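Local coordinates for protein D-threo-3-hydroxyaspartate dehydratase (Delftia, PDB 3WQC) that catalyses the pyridoxal phosphate-dependent deamination of D-threo-3-hydroxyaspartate to oxaloacetate and ammonium, and also dehydrates L-threo- and L-erythro-3-hydroxyaspartate and D-serine, at residues Ala129-Gly132 against Arg133-Glu137; Arg167-Asp171 against Gly172-Leu176. All coordinates share one frame; numbering follows the deposited sequence.

Contact 1 of 2, residues Ala129-Gly132 against Arg133-Glu137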
loop_
_atom_site.group_PDB
_atom_site.type_symbol
_atom_site.label_atom_id
_atom_site.label_comp_id
_atom_site.label_asym_id
_atom_site.label_seq_id
_atom_site.Cartn_x
_atom_site.Cartn_y
_atom_site.Cartn_z
ATOM N N ALA B 129 4.585 15.734 30.508
ATOM C CA ALA B 129 5.262 16.457 31.598
ATOM C C ALA B 129 5.472 15.481 32.759
ATOM O O ALA B 129 6.526 15.563 33.408
ATOM C CB ALA B 129 4.347 17.617 31.992
ATOM N N ALA B 130 4.524 14.602 33.079
ATOM C CA ALA B 130 4.744 13.689 34.228
ATOM C C ALA B 130 5.891 12.728 33.921
ATOM O O ALA B 130 6.753 12.474 34.793
ATOM C CB ALA B 130 3.485 12.933 34.507
ATOM N N PHE B 131 5.973 12.223 32.662
ATOM C CA PHE B 131 7.066 11.329 32.384
ATOM C C PHE B 131 8.408 12.024 32.366
ATOM O O PHE B 131 9.437 11.500 32.842
ATOM C CB PHE B 131 6.743 10.659 30.998
ATOM C CG PHE B 131 7.758 9.588 30.626
ATOM C CD1 PHE B 131 7.738 8.354 31.305
ATOM C CD2 PHE B 131 8.671 9.790 29.572
ATOM C CE1 PHE B 131 8.630 7.317 30.943
ATOM C CE2 PHE B 131 9.566 8.722 29.234
ATOM C CZ PHE B 131 9.504 7.513 29.879
ATOM N N GLY B 132 8.418 13.243 31.804
ATOM C CA GLY B 132 9.641 14.056 31.774
ATOM C C GLY B 132 10.110 14.323 33.200
ATOM O O GLY B 132 11.317 14.283 33.486
ATOM N N ARG B 133 9.203 14.710 34.123
ATOM C CA ARG B 133 9.643 14.934 35.500
ATOM C C ARG B 133 10.210 13.615 36.083
ATOM O O ARG B 133 11.255 13.620 36.775
ATOM C CB ARG B 133 8.425 15.407 36.314
ATOM C CG ARG B 133 8.141 16.860 35.956
ATOM C CD ARG B 133 7.174 17.531 36.970
ATOM N NE ARG B 133 5.925 16.792 37.032
ATOM C CZ ARG B 133 4.868 17.009 36.240
ATOM N NH1 ARG B 133 4.966 17.973 35.287
ATOM N NH2 ARG B 133 3.736 16.259 36.406
ATOM N N GLU B 134 9.505 12.504 35.888
ATOM C CA GLU B 134 9.982 11.195 36.416
ATOM C C GLU B 134 11.376 10.854 35.940
ATOM O O GLU B 134 12.199 10.292 36.698
ATOM C CB GLU B 134 8.993 10.049 36.090
ATOM C CG GLU B 134 9.321 8.721 36.652
ATOM C CD GLU B 134 8.463 7.570 35.999
ATOM O OE1 GLU B 134 8.610 7.146 34.780
ATOM O OE2 GLU B 134 7.607 7.056 36.705
ATOM N N GLN B 135 11.602 11.101 34.652
ATOM C CA GLN B 135 12.860 10.687 33.970
ATOM C C GLN B 135 13.936 11.754 33.896
ATOM O O GLN B 135 14.996 11.515 33.336
ATOM C CB GLN B 135 12.528 10.229 32.532
ATOM C CG GLN B 135 11.555 9.042 32.572
ATOM C CD GLN B 135 12.136 7.805 33.190
ATOM O OE1 GLN B 135 13.361 7.577 33.075
ATOM N NE2 GLN B 135 11.314 7.034 33.923
ATOM N N GLY B 136 13.658 12.960 34.400
ATOM C CA GLY B 136 14.611 14.085 34.336
ATOM C C GLY B 136 14.850 14.596 32.917
ATOM O O GLY B 136 15.992 14.918 32.528
ATOM N N GLU B 137 13.771 14.639 32.122
ATOM C CA GLU B 137 13.891 15.049 30.726
ATOM C C GLU B 137 12.938 16.208 30.440
ATOM O O GLU B 137 11.722 16.067 30.640
ATOM C CB GLU B 137 13.541 13.896 29.719
ATOM C CG GLU B 137 13.775 14.241 28.255
ATOM C CD GLU B 137 15.241 14.434 27.901
ATOM O OE1 GLU B 137 15.531 15.005 26.821
ATOM O OE2 GLU B 137 16.114 13.966 28.673
#

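Contact 2 of 2, residues Arg167-Asp171 against Gly172-Leu176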
loop_
_atom_site.group_PDB
_atom_site.type_symbol
_atom_site.label_atom_id
_atom_site.label_comp_id
_atom_site.label_asym_id
_atom_site.label_seq_id
_atom_site.Cartn_x
_atom_site.Cartn_y
_atom_site.Cartn_z
ATOM N N ARG B 167 0.430 26.063 29.503
ATOM C CA ARG B 167 0.816 26.080 30.928
ATOM C C ARG B 167 1.149 24.726 31.447
ATOM O O ARG B 167 2.063 24.552 32.233
ATOM C CB ARG B 167 -0.294 26.775 31.722
ATOM C CG ARG B 167 -0.378 28.245 31.416
ATOM C CD ARG B 167 -1.624 28.858 32.025
ATOM N NE ARG B 167 -1.631 30.313 31.798
ATOM C CZ ARG B 167 -2.767 31.018 31.773
ATOM N NH1 ARG B 167 -3.965 30.381 31.813
ATOM N NH2 ARG B 167 -2.720 32.325 31.579
ATOM N N THR B 168 0.374 23.705 31.034
ATOM C CA THR B 168 0.642 22.356 31.547
ATOM C C THR B 168 2.100 21.985 31.176
ATOM O O THR B 168 2.870 21.434 31.985
ATOM C CB THR B 168 -0.324 21.345 30.922
ATOM O OG1 THR B 168 -1.648 21.654 31.350
ATOM C CG2 THR B 168 0.036 19.898 31.315
ATOM N N LEU B 169 2.468 22.285 29.896
ATOM C CA LEU B 169 3.846 21.988 29.478
ATOM C C LEU B 169 4.881 22.844 30.201
ATOM O O LEU B 169 5.876 22.341 30.766
ATOM C CB LEU B 169 3.965 22.209 27.934
ATOM C CG LEU B 169 3.158 21.182 27.119
ATOM C CD1 LEU B 169 3.094 21.694 25.639
ATOM C CD2 LEU B 169 3.725 19.758 27.205
ATOM N N HIS B 170 4.633 24.173 30.209
ATOM C CA HIS B 170 5.663 25.099 30.740
ATOM C C HIS B 170 5.836 25.003 32.263
ATOM O O HIS B 170 6.944 24.896 32.801
ATOM C CB HIS B 170 5.271 26.499 30.323
ATOM C CG HIS B 170 6.265 27.530 30.720
ATOM N ND1 HIS B 170 7.476 27.638 30.109
ATOM C CD2 HIS B 170 6.215 28.532 31.639
ATOM C CE1 HIS B 170 8.189 28.652 30.673
ATOM N NE2 HIS B 170 7.414 29.215 31.567
ATOM N N ASP B 171 4.674 24.924 32.988
ATOM C CA ASP B 171 4.697 24.835 34.445
ATOM C C ASP B 171 5.247 23.454 34.815
ATOM O O ASP B 171 5.827 23.286 35.908
ATOM C CB ASP B 171 3.306 24.900 35.032
ATOM C CG ASP B 171 2.652 26.232 34.850
ATOM O OD1 ASP B 171 3.304 27.257 34.594
ATOM O OD2 ASP B 171 1.361 26.260 34.995
ATOM N N GLY B 172 5.053 22.459 33.910
ATOM C CA GLY B 172 5.477 21.099 34.137
ATOM C C GLY B 172 6.951 20.897 33.892
ATOM O O GLY B 172 7.415 19.747 34.055
ATOM N N GLY B 173 7.684 21.920 33.455
ATOM C CA GLY B 173 9.127 21.831 33.214
ATOM C C GLY B 173 9.547 21.330 31.868
ATOM O O GLY B 173 10.740 21.097 31.596
ATOM N N MET B 174 8.566 21.250 30.969
ATOM C CA MET B 174 8.928 20.922 29.582
ATOM C C MET B 174 9.220 22.177 28.783
ATOM O O MET B 174 8.993 23.324 29.264
ATOM C CB MET B 174 7.743 20.188 28.925
ATOM C CG MET B 174 7.244 18.941 29.728
ATOM S SD MET B 174 8.594 17.666 29.938
ATOM C CE MET B 174 9.024 17.806 31.701
ATOM N N ARG B 175 9.774 22.008 27.571
ATOM C CA ARG B 175 10.124 23.160 26.746
ATOM C C ARG B 175 8.993 23.329 25.752
ATOM O O ARG B 175 8.866 22.505 24.799
ATOM C CB ARG B 175 11.454 22.899 25.988
ATOM C CG ARG B 175 11.803 23.980 24.940
ATOM C CD ARG B 175 13.187 23.738 24.259
ATOM N NE ARG B 175 14.245 23.861 25.228
ATOM C CZ ARG B 175 15.489 24.150 24.914
ATOM N NH1 ARG B 175 16.382 24.299 25.866
ATOM N NH2 ARG B 175 15.835 24.256 23.641
ATOM N N LEU B 176 8.151 24.346 25.904
ATOM C CA LEU B 176 7.088 24.628 24.943
ATOM C C LEU B 176 7.787 25.350 23.781
ATOM O O LEU B 176 8.251 26.517 23.868
ATOM C CB LEU B 176 6.061 25.548 25.608
ATOM C CG LEU B 176 4.964 26.026 24.702
ATOM C CD1 LEU B 176 4.220 25.065 23.923
ATOM C CD2 LEU B 176 3.938 26.967 25.398
HETATM O O HOH W 1 8.687 25.940 28.273
HETATM O O HOH W 2 9.380 24.688 31.646
#

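Contact 1 of 2, residues Ala129-Gly132 against Arg133-Glu137
Arg133, Glu134 and Gln135 hang their amides on the carbonyls of Ala129, Ala130 and Phe131 in ordinary helical i to i+4 bonds, the first of them 2.9 Å from Arg133 N to Ala129 O. The pattern then changes: Glu137 N reaches five positions back to Gly132 O at 2.8 Å, while a weak bond joins Gly136 N to Arg133 O within that loop. With Gly136 at a phi of 68°, easily adopted by glycine, this is a Schellman motif; it ends helix 122-135 and turns the chain toward strand 140-146 of the barrel. Gly132 suits the opposite end of the motif, because its bare CA lets Glu137 O settle only 3.1 Å away. On the flank that faces helix 102-110, Gln135 lays its CG methylene over the centre of one Phe131 ring face, a CH-pi contact 3.8 Å from the centroid. Its bend at chi2 (-65°) carries the amide beyond the ring, where NE2 donates, within its own amide plane, to the anti side of Glu134 OE1 at 2.8 Å, 34° out of the carboxylate plane. Arg109 pairs with Glu137, and Phe131 packs on Leu102 and Leu106. Around the helix, Arg133 folds back so that one guanidinium face lies over Ala129 O and Ala130 CA, the latter 3.5 Å from NH2. The small alanines leave room for this, and NH1 probably bonds to Gly172 O.

Contact 2 of 2, residues Arg167-Asp171 against Gly172-Leu176
Leu169 O receives Met174 N at 2.9 Å, and one residue further on His170 O receives Gly173 N at 3.1 Å: two nested bonds that make a Schellman motif at the end of helix 159-171. Gly173 is well suited to the positive phi (86°) of this turn. Gly172, having no side chain, can sit close to Thr168 O, to which its N gives a weak, bent bond. Thr168 spends its own hydroxyl on Ala164 O within the helix.

The Gly173 bond comes from above the carbonyl plane of His170, and His170 O also accepts a hydrogen bond from a water 2.7 Å away. This water donates its other bond to Met174 O. A second water donates to Met174 O as well, accepts from Leu176 N at 2.9 Å, and meets His170 ND1 at 2.8 Å in the plane of the imidazole, at its edge. With CG anti to the backbone N (chi1 -176°), the histidine ring stands beside its carbonyl carbon, placing ND1 within bonding distance of that water.

Beneath the polar turn, Leu169 CD1 touches Leu176 CD1 at 3.9 Å, the two side chains crossing at about a right angle. Branched aliphatic residues fit here, since Leu169 also packs on Val141 and Leu176 on Ile143 of the neighbouring barrel strand. Thus the amides of Gly172, Gly173 and Met174 meet the carbonyls of Thr168, His170 and Leu169, and two waters link His170 to Met174 O and Leu176 N, so that the histidine is coupled to the strand through solvent while the leucines join helix and strand directly.

The two contacts follow one another along the chain without nesting or crossing. After strand 114-119, helix 122-135 ends in contact 1, whose turn leads into strand 140-146; later, helix 159-171 ends in contact 2 and hands over to strand 175-180, which lies parallel to strand 140-146. Each closes only a local turn, yet their centres are 11 Å apart and they touch: Met174 CE lies 3.4 Å from Glu137 O, and Met174 CG packs on Ala129 CA. Both turns therefore sit side by side where helices return to the sheet in the alanine racemase-like TIM barrel, joining two consecutive helix-to-strand connections, away from the pyridoxal phosphate pocket.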